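Local atomic coordinates of alpha-galactosidase (Umbelopsis vinacea, PDB entry 3A5V), a protein that probably releases terminal alpha-linked galactose from oligosaccharides and other galactosides by hydrolysis, as a tetrameric, N-glycosylated glycoside hydrolase of family 27. Residues A31-Y45 / V274-K288. Sequence-based numbering, arbitrary orientation. Where two conformers were deposited one is given.
Sequences AAKAIASSGLKDLGY and VTNITNTTKEIIMNK. With NAG (2-acetamido-2-deoxy-beta-D-glucopyranose), chain C.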
ATOM      1  N   ALA A  31     -43.807  -5.126  -8.992  1.00 15.50           N
ATOM      2  CA  ALA A  31     -42.853  -5.867  -8.150  1.00 14.53           C
ATOM      3  C   ALA A  31     -43.227  -5.748  -6.658  1.00 14.20           C
ATOM      4  O   ALA A  31     -43.155  -6.737  -5.930  1.00 14.16           O
ATOM      5  CB  ALA A  31     -41.457  -5.377  -8.385  1.00 14.05           C
ATOM      6  N   ALA A  32     -43.621  -4.547  -6.218  1.00 13.66           N
ATOM      7  CA  ALA A  32     -44.020  -4.330  -4.813  1.00 13.80           C
ATOM      8  C   ALA A  32     -45.237  -5.185  -4.465  1.00 13.70           C
ATOM      9  O   ALA A  32     -45.302  -5.762  -3.369  1.00 13.57           O
ATOM     10  CB  ALA A  32     -44.293  -2.847  -4.529  1.00 13.93           C
ATOM     11  N   LYS A  33     -46.190  -5.281  -5.405  1.00 13.05           N
ATOM     12  CA  LYS A  33     -47.385  -6.110  -5.206  1.00 13.64           C
ATOM     13  C   LYS A  33     -47.052  -7.593  -5.178  1.00 13.55           C
ATOM     14  O   LYS A  33     -47.632  -8.349  -4.403  1.00 14.41           O
ATOM     15  CB  LYS A  33     -48.462  -5.780  -6.258  1.00 13.61           C
ATOM     16  CG  LYS A  33     -49.061  -4.374  -6.008  1.00 13.55           C
ATOM     17  CD  LYS A  33     -50.100  -3.930  -7.060  1.00 14.84           C
ATOM     18  CE  LYS A  33     -50.484  -2.462  -6.763  1.00 17.09           C
ATOM     19  NZ  LYS A  33     -51.464  -1.926  -7.745  1.00 20.10           N
ATOM     20  N   ALA A  34     -46.099  -8.011  -6.009  1.00 12.90           N
ATOM     21  CA  ALA A  34     -45.599  -9.389  -5.977  1.00 12.87           C
ATOM     22  C   ALA A  34     -44.858  -9.716  -4.658  1.00 12.91           C
ATOM     23  O   ALA A  34     -45.054 -10.785  -4.077  1.00 13.63           O
ATOM     24  CB  ALA A  34     -44.691  -9.640  -7.200  1.00 12.84           C
ATOM     25  N   ILE A  35     -44.007  -8.793  -4.199  1.00 13.13           N
ATOM     26  CA  ILE A  35     -43.339  -8.897  -2.893  1.00 12.48           C
ATOM     27  C   ILE A  35     -44.361  -9.100  -1.762  1.00 13.65           C
ATOM     28  O   ILE A  35     -44.209 -10.018  -0.953  1.00 12.94           O
ATOM     29  CB  ILE A  35     -42.390  -7.693  -2.642  1.00 12.60           C
ATOM     30  CG1 ILE A  35     -41.146  -7.792  -3.544  1.00 12.04           C
ATOM     31  CG2 ILE A  35     -41.933  -7.597  -1.143  1.00 12.49           C
ATOM     32  CD1 ILE A  35     -40.392  -6.461  -3.725  1.00 11.77           C
ATOM     33  N   ALA A  36     -45.419  -8.275  -1.739  1.00 13.36           N
ATOM     34  CA  ALA A  36     -46.488  -8.434  -0.751  1.00 13.67           C
ATOM     35  C   ALA A  36     -47.250  -9.746  -0.918  1.00 14.00           C
ATOM     36  O   ALA A  36     -47.433 -10.484   0.047  1.00 14.74           O
ATOM     37  CB  ALA A  36     -47.468  -7.244  -0.816  1.00 14.09           C
ATOM     38  N   SER A  37     -47.683 -10.043  -2.140  1.00 14.06           N
ATOM     39  CA  SER A  37     -48.574 -11.194  -2.384  1.00 13.61           C
ATOM     40  C   SER A  37     -47.883 -12.555  -2.255  1.00 14.21           C
ATOM     41  O   SER A  37     -48.504 -13.538  -1.813  1.00 13.76           O
ATOM     42  CB  SER A  37     -49.253 -11.088  -3.757  1.00 13.48           C
ATOM     43  OG  SER A  37     -48.326 -11.169  -4.827  1.00 13.60           O
ATOM     44  N   SER A  38     -46.606 -12.610  -2.621  1.00 13.49           N
ATOM     45  CA  SER A  38     -45.851 -13.866  -2.562  1.00 13.67           C
ATOM     46  C   SER A  38     -45.524 -14.295  -1.139  1.00 13.65           C
ATOM     47  O   SER A  38     -45.119 -15.434  -0.925  1.00 14.43           O
ATOM     48  CB  SER A  38     -44.531 -13.729  -3.327  1.00 12.98           C
ATOM     49  OG  SER A  38     -43.709 -12.756  -2.697  1.00 12.05           O
ATOM     50  N   GLY A  39     -45.641 -13.380  -0.182  1.00 13.35           N
ATOM     51  CA  GLY A  39     -45.245 -13.672   1.200  1.00 13.72           C
ATOM     52  C   GLY A  39     -43.881 -13.108   1.601  1.00 13.85           C
ATOM     53  O   GLY A  39     -43.511 -13.162   2.778  1.00 14.08           O
ATOM     54  N   LEU A  40     -43.134 -12.575   0.637  1.00 13.23           N
ATOM     55  CA  LEU A  40     -41.804 -12.017   0.914  1.00 13.47           C
ATOM     56  C   LEU A  40     -41.860 -10.874   1.918  1.00 13.47           C
ATOM     57  O   LEU A  40     -41.024 -10.799   2.815  1.00 12.61           O
ATOM     58  CB  LEU A  40     -41.108 -11.565  -0.388  1.00 12.89           C
ATOM     59  CG  LEU A  40     -40.648 -12.694  -1.334  1.00 13.46           C
ATOM     60  CD1 LEU A  40     -40.146 -12.146  -2.654  1.00 12.45           C
ATOM     61  CD2 LEU A  40     -39.565 -13.594  -0.701  1.00 13.44           C
ATOM     62  N   LYS A  41     -42.852  -9.989   1.775  1.00 13.16           N
ATOM     63  CA  LYS A  41     -43.025  -8.918   2.739  1.00 14.13           C
ATOM     64  C   LYS A  41     -43.098  -9.426   4.184  1.00 14.09           C
ATOM     65  O   LYS A  41     -42.373  -8.936   5.067  1.00 14.04           O
ATOM     66  CB  LYS A  41     -44.272  -8.068   2.420  1.00 13.88           C
ATOM     67  CG  LYS A  41     -44.552  -7.043   3.527  1.00 14.42           C
ATOM     68  CD  LYS A  41     -45.815  -6.215   3.230  1.00 15.80           C
ATOM     69  CE  LYS A  41     -47.065  -7.048   3.362  1.00 19.62           C
ATOM     70  NZ  LYS A  41     -48.245  -6.118   3.480  1.00 24.80           N
ATOM     71  N   ASP A  42     -43.976 -10.395   4.431  1.00 14.74           N
ATOM     72  CA  ASP A  42     -44.176 -10.885   5.785  1.00 15.99           C
ATOM     73  C   ASP A  42     -42.992 -11.713   6.300  1.00 16.37           C
ATOM     74  O   ASP A  42     -42.838 -11.877   7.506  1.00 16.66           O
ATOM     75  CB  ASP A  42     -45.479 -11.672   5.890  1.00 16.59           C
ATOM     76  CG  ASP A  42     -46.716 -10.785   5.676  1.00 19.90           C
ATOM     77  OD1 ASP A  42     -46.730  -9.623   6.128  1.00 22.96           O
ATOM     78  OD2 ASP A  42     -47.659 -11.264   5.038  1.00 26.25           O
ATOM     79  N   LEU A  43     -42.163 -12.226   5.388  1.00 16.32           N
ATOM     80  CA  LEU A  43     -40.903 -12.879   5.787  1.00 16.36           C
ATOM     81  C   LEU A  43     -39.849 -11.879   6.282  1.00 16.15           C
ATOM     82  O   LEU A  43     -38.906 -12.256   6.980  1.00 16.52           O
ATOM     83  CB  LEU A  43     -40.354 -13.735   4.647  1.00 16.60           C
ATOM     84  CG  LEU A  43     -41.163 -15.006   4.351  1.00 18.56           C
ATOM     85  CD1 LEU A  43     -40.863 -15.518   2.948  1.00 17.69           C
ATOM     86  CD2 LEU A  43     -40.914 -16.101   5.375  1.00 20.73           C
ATOM     87  N   GLY A  44     -40.016 -10.604   5.925  1.00 15.43           N
ATOM     88  CA  GLY A  44     -39.092  -9.552   6.357  1.00 14.59           C
ATOM     89  C   GLY A  44     -38.554  -8.672   5.247  1.00 14.28           C
ATOM     90  O   GLY A  44     -37.968  -7.636   5.535  1.00 13.81           O
ATOM     91  N   TYR A  45     -38.742  -9.072   3.980  1.00 13.34           N
ATOM     92  CA  TYR A  45     -38.213  -8.291   2.852  1.00 13.58           C
ATOM     93  C   TYR A  45     -39.157  -7.120   2.569  1.00 13.96           C
ATOM     94  O   TYR A  45     -40.091  -7.240   1.759  1.00 13.53           O
ATOM     95  CB  TYR A  45     -38.083  -9.132   1.578  1.00 13.30           C
ATOM     96  CG  TYR A  45     -37.265 -10.414   1.672  1.00 13.75           C
ATOM     97  CD1 TYR A  45     -37.868 -11.622   2.029  1.00 14.11           C
ATOM     98  CD2 TYR A  45     -35.909 -10.426   1.325  1.00 12.70           C
ATOM     99  CE1 TYR A  45     -37.136 -12.824   2.067  1.00 13.02           C
ATOM    100  CE2 TYR A  45     -35.150 -11.627   1.370  1.00 12.93           C
ATOM    101  CZ  TYR A  45     -35.769 -12.810   1.729  1.00 14.48           C
ATOM    102  OH  TYR A  45     -35.043 -13.986   1.762  1.00 14.31           O
ATOM    103  N   VAL A 274     -39.056 -10.945  -8.831  1.00 17.91           N
ATOM    104  CA  VAL A 274     -40.056 -11.277  -7.796  1.00 17.69           C
ATOM    105  C   VAL A 274     -41.444 -11.520  -8.398  1.00 17.89           C
ATOM    106  O   VAL A 274     -42.373 -11.892  -7.677  1.00 18.31           O
ATOM    107  CB  VAL A 274     -40.154 -10.197  -6.665  1.00 17.31           C
ATOM    108  CG1 VAL A 274     -38.943 -10.274  -5.726  1.00 17.97           C
ATOM    109  CG2 VAL A 274     -40.317  -8.782  -7.249  1.00 16.81           C
ATOM    110  N   THR A 275     -41.579 -11.336  -9.710  1.00 18.33           N
ATOM    111  CA  THR A 275     -42.890 -11.507 -10.364  1.00 19.14           C
ATOM    112  C   THR A 275     -43.145 -12.940 -10.851  1.00 18.64           C
ATOM    113  O   THR A 275     -44.274 -13.297 -11.195  1.00 17.81           O
ATOM    114  CB  THR A 275     -43.109 -10.505 -11.537  1.00 19.47           C
ATOM    115  OG1 THR A 275     -42.144 -10.745 -12.567  1.00 20.53           O
ATOM    116  CG2 THR A 275     -43.017  -9.051 -11.037  1.00 20.92           C
ATOM    117  N   ASN A 276     -42.092 -13.749 -10.896  1.00 18.37           N
ATOM    118  CA  ASN A 276     -42.215 -15.156 -11.254  1.00 19.21           C
ATOM    119  C   ASN A 276     -41.149 -15.900 -10.457  1.00 18.42           C
ATOM    120  O   ASN A 276     -40.013 -16.013 -10.888  1.00 17.75           O
ATOM    121  CB  ASN A 276     -42.054 -15.353 -12.769  1.00 20.31           C
ATOM    122  CG  ASN A 276     -42.341 -16.782 -13.217  1.00 24.31           C
ATOM    123  OD1 ASN A 276     -42.387 -17.712 -12.410  1.00 25.84           O
ATOM    124  ND2 ASN A 276     -42.553 -16.952 -14.516  1.00 31.61           N
ATOM    125  N   ILE A 277     -41.533 -16.356  -9.270  1.00 17.68           N
ATOM    126  CA  ILE A 277     -40.608 -16.975  -8.331  1.00 17.19           C
ATOM    127  C   ILE A 277     -40.814 -18.485  -8.407  1.00 17.48           C
ATOM    128  O   ILE A 277     -41.875 -18.977  -8.020  1.00 17.16           O
ATOM    129  CB  ILE A 277     -40.847 -16.476  -6.872  1.00 17.12           C
ATOM    130  CG1 ILE A 277     -40.915 -14.934  -6.805  1.00 17.12           C
ATOM    131  CG2 ILE A 277     -39.764 -17.022  -5.923  1.00 17.14           C
ATOM    132  CD1 ILE A 277     -41.293 -14.375  -5.411  1.00 15.99           C
ATOM    133  N   THR A 278     -39.814 -19.212  -8.909  1.00 17.38           N
ATOM    134  CA  THR A 278     -39.903 -20.676  -9.013  1.00 17.82           C
ATOM    135  C   THR A 278     -39.835 -21.321  -7.623  1.00 17.90           C
ATOM    136  O   THR A 278     -39.358 -20.708  -6.658  1.00 17.06           O
ATOM    137  CB  THR A 278     -38.745 -21.288  -9.840  1.00 18.27           C
ATOM    138  OG1 THR A 278     -37.504 -21.009  -9.172  1.00 17.22           O
ATOM    139  CG2 THR A 278     -38.715 -20.723 -11.274  1.00 18.24           C
ATOM    140  N   ASN A 279     -40.290 -22.569  -7.538  1.00 17.91           N
ATOM    141  CA  ASN A 279     -40.189 -23.351  -6.302  1.00 18.89           C
ATOM    142  C   ASN A 279     -38.746 -23.474  -5.825  1.00 17.93           C
ATOM    143  O   ASN A 279     -38.481 -23.429  -4.622  1.00 17.64           O
ATOM    144  CB  ASN A 279     -40.812 -24.741  -6.489  1.00 19.71           C
ATOM    145  CG  ASN A 279     -42.334 -24.697  -6.505  1.00 22.91           C
ATOM    146  OD1 ASN A 279     -42.946 -23.678  -6.170  1.00 26.23           O
ATOM    147  ND2 ASN A 279     -42.948 -25.808  -6.873  1.00 26.76           N
ATOM    148  N   THR A 280     -37.818 -23.606  -6.771  1.00 17.51           N
ATOM    149  CA  THR A 280     -36.401 -23.694  -6.427  1.00 17.78           C
ATOM    150  C   THR A 280     -35.906 -22.409  -5.729  1.00 16.89           C
ATOM    151  O   THR A 280     -35.140 -22.475  -4.758  1.00 16.70           O
ATOM    152  CB  THR A 280     -35.590 -23.939  -7.720  0.50 17.81           C
ATOM    153  OG1 THR A 280     -36.241 -24.961  -8.490  0.50 17.90           O
ATOM    154  CG2 THR A 280     -34.158 -24.367  -7.420  0.50 17.97           C
ATOM    155  N   THR A 281     -36.350 -21.259  -6.221  1.00 15.82           N
ATOM    156  CA  THR A 281     -36.001 -19.983  -5.602  1.00 15.41           C
ATOM    157  C   THR A 281     -36.670 -19.839  -4.220  1.00 15.10           C
ATOM    158  O   THR A 281     -36.026 -19.411  -3.254  1.00 14.15           O
ATOM    159  CB  THR A 281     -36.314 -18.795  -6.546  1.00 15.74           C
ATOM    160  OG1 THR A 281     -35.399 -18.849  -7.664  1.00 19.71           O
ATOM    161  CG2 THR A 281     -36.136 -17.454  -5.818  1.00 13.30           C
ATOM    162  N   LYS A 282     -37.943 -20.227  -4.120  1.00 14.10           N
ATOM    163  CA  LYS A 282     -38.671 -20.087  -2.844  1.00 15.64           C
ATOM    164  C   LYS A 282     -37.987 -20.905  -1.747  1.00 15.23           C
ATOM    165  O   LYS A 282     -37.885 -20.466  -0.615  1.00 15.07           O
ATOM    166  CB  LYS A 282     -40.126 -20.555  -2.985  1.00 15.17           C
ATOM    167  CG  LYS A 282     -41.017 -19.679  -3.862  1.00 16.56           C
ATOM    168  CD  LYS A 282     -42.453 -20.275  -3.950  1.00 17.79           C
ATOM    169  CE  LYS A 282     -43.362 -19.370  -4.785  1.00 20.42           C
ATOM    170  NZ  LYS A 282     -44.713 -19.990  -5.062  1.00 22.10           N
ATOM    171  N   GLU A 283     -37.531 -22.107  -2.096  1.00 15.74           N
ATOM    172  CA  GLU A 283     -36.831 -22.976  -1.138  1.00 17.35           C
ATOM    173  C   GLU A 283     -35.640 -22.258  -0.491  1.00 15.65           C
ATOM    174  O   GLU A 283     -35.382 -22.418   0.713  1.00 15.82           O
ATOM    175  CB  GLU A 283     -36.377 -24.265  -1.835  1.00 17.28           C
ATOM    176  CG  GLU A 283     -35.735 -25.283  -0.901  1.00 21.44           C
ATOM    177  CD  GLU A 283     -35.317 -26.576  -1.601  1.00 22.54           C
ATOM    178  OE1 GLU A 283     -35.855 -26.891  -2.698  1.00 27.73           O
ATOM    179  OE2 GLU A 283     -34.432 -27.267  -1.044  1.00 30.02           O
ATOM    180  N   ILE A 284     -34.925 -21.464  -1.289  1.00 14.57           N
ATOM    181  CA  ILE A 284     -33.733 -20.735  -0.800  1.00 13.97           C
ATOM    182  C   ILE A 284     -34.070 -19.418  -0.063  1.00 13.04           C
ATOM    183  O   ILE A 284     -33.486 -19.102   0.980  1.00 12.86           O
ATOM    184  CB  ILE A 284     -32.709 -20.457  -1.954  1.00 13.71           C
ATOM    185  CG1 ILE A 284     -32.287 -21.762  -2.681  1.00 14.97           C
ATOM    186  CG2 ILE A 284     -31.462 -19.658  -1.432  1.00 14.06           C
ATOM    187  CD1 ILE A 284     -31.639 -22.859  -1.771  1.00 15.61           C
ATOM    188  N   ILE A 285     -35.017 -18.648  -0.591  1.00 12.34           N
ATOM    189  CA  ILE A 285     -35.239 -17.299  -0.043  1.00 11.75           C
ATOM    190  C   ILE A 285     -36.410 -17.198   0.949  1.00 12.02           C
ATOM    191  O   ILE A 285     -36.623 -16.137   1.544  1.00 12.12           O
ATOM    192  CB  ILE A 285     -35.346 -16.214  -1.151  1.00 11.50           C
ATOM    193  CG1 ILE A 285     -36.673 -16.335  -1.934  1.00 11.37           C
ATOM    194  CG2 ILE A 285     -34.072 -16.253  -2.080  1.00 10.57           C
ATOM    195  CD1 ILE A 285     -36.905 -15.214  -2.970  1.00 11.26           C
ATOM    196  N   MET A 286     -37.179 -18.277   1.111  1.00 12.32           N
ATOM    197  CA  MET A 286     -38.361 -18.200   1.984  1.00 13.85           C
ATOM    198  C   MET A 286     -38.308 -19.153   3.162  1.00 13.88           C
ATOM    199  O   MET A 286     -39.352 -19.590   3.665  1.00 13.62           O
ATOM    200  CB  MET A 286     -39.670 -18.414   1.193  1.00 13.62           C
ATOM    201  CG  MET A 286     -39.879 -17.432   0.033  1.00 13.69           C
ATOM    202  SD  MET A 286     -41.529 -17.704  -0.687  1.00 17.86           S
ATOM    203  CE  MET A 286     -41.571 -16.454  -1.974  1.00 15.84           C
ATOM    204  N   ASN A 287     -37.100 -19.477   3.606  1.00 13.10           N
ATOM    205  CA  ASN A 287     -36.946 -20.393   4.729  1.00 13.30           C
ATOM    206  C   ASN A 287     -36.839 -19.566   6.007  1.00 13.25           C
ATOM    207  O   ASN A 287     -35.816 -18.929   6.249  1.00 12.54           O
ATOM    208  CB  ASN A 287     -35.710 -21.287   4.516  1.00 12.69           C
ATOM    209  CG  ASN A 287     -35.513 -22.312   5.639  1.00 13.94           C
ATOM    210  OD1 ASN A 287     -35.677 -21.994   6.818  1.00 14.49           O
ATOM    211  ND2 ASN A 287     -35.144 -23.542   5.270  1.00 11.41           N
ATOM    212  N   LYS A 288     -37.893 -19.571   6.819  1.00 13.24           N
ATOM    213  CA  LYS A 288     -37.942 -18.730   8.025  1.00 14.59           C
ATOM    214  C   LYS A 288     -36.823 -19.005   9.013  1.00 13.88           C
ATOM    215  O   LYS A 288     -36.414 -18.102   9.723  1.00 13.97           O
ATOM    216  CB  LYS A 288     -39.297 -18.870   8.762  1.00 14.85           C
ATOM    217  CG  LYS A 288     -40.502 -18.381   7.937  1.00 15.58           C
ATOM    218  CD  LYS A 288     -41.819 -18.679   8.682  1.00 18.49           C
ATOM    219  CE  LYS A 288     -43.019 -18.398   7.802  1.00 22.92           C
ATOM    220  NZ  LYS A 288     -44.267 -18.579   8.637  1.00 28.46           N
TER
HETATM  221  C1  NAG C   1     -42.838 -18.334 -14.803  1.00 39.94           C
HETATM  222  C2  NAG C   1     -43.696 -18.215 -16.071  1.00 44.44           C
HETATM  223  C3  NAG C   1     -43.818 -19.517 -16.867  1.00 47.58           C
HETATM  224  C4  NAG C   1     -42.562 -20.403 -16.849  1.00 50.10           C
HETATM  225  C5  NAG C   1     -41.904 -20.401 -15.451  1.00 48.34           C
HETATM  226  C6  NAG C   1     -40.597 -21.190 -15.353  1.00 48.96           C
HETATM  227  C7  NAG C   1     -45.711 -16.896 -16.412  1.00 42.16           C
HETATM  228  C8  NAG C   1     -47.133 -16.681 -16.000  1.00 41.66           C
HETATM  229  N2  NAG C   1     -45.042 -17.810 -15.725  1.00 41.80           N
HETATM  230  O3  NAG C   1     -44.194 -19.183 -18.195  1.00 47.48           O
HETATM  231  O4  NAG C   1     -42.934 -21.712 -17.256  1.00 55.84           O
HETATM  232  O5  NAG C   1     -41.651 -19.068 -15.042  1.00 43.83           O
HETATM  233  O6  NAG C   1     -39.552 -20.510 -16.023  1.00 49.86           O
HETATM  234  O7  NAG C   1     -45.223 -16.247 -17.334  1.00 42.95           O
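L40 pushes its forked end into a hollow of segment 274-288 walled by V274, I277, I285 and M286. CD1 meets I277 CD1 tip to tip at 3.7 Å and also lies against V274 CG1, while CD2 touches both I285 CD1 and the M286 methyl CE. A branched leucine suits this spot because each methyl serves a different pair of neighbours. M286, long, unbranched and extended beyond CG, can reach across L40 at about a right angle and bring CE to 3.8 Å from S38 O. Its root is covered by L43, whose CD1 is 3.6 Å from M286 CB; the other methyl, CD2, presses tightly on K288, 3.5 Å from CG. V274 is the bump in the reverse direction: CG2 sits against A31 CB at 3.8 Å and I35 CG1. The small A34 lets the backbones close in, with CB 3.3 Å from V274 O.

Y45 pairs a flat apolar ring with a hydroxyl able to meet a backbone carbonyl. CG lies anti to the carbonyl carbon (chi1 -55°), pointing the ring toward segment 274-288, where OH gives I285 O a 2.7 Å hydrogen bond in the carbonyl plane, on a lone pair. Y45 OH also bonds Y258 OH of helix 251-263. A phenylalanine in its place would probably leave I285 O without this donor and Y258 OH without this partner.

The contact joins the end of helix 25-38 and the short, weakly bonded helix 40-43 to the chain following strand 268-270, where the first and last strands of the (beta/alpha)8 barrel are neighbours. The CB of N276, whose ND2 carries the N-acetylglucosamine, is directed away from segment 31-45. Interlocking apolar groups supply most of the contact, so its specificity probably rests on fit, while the one hydrogen bond across it probably fixes the I285 carbonyl.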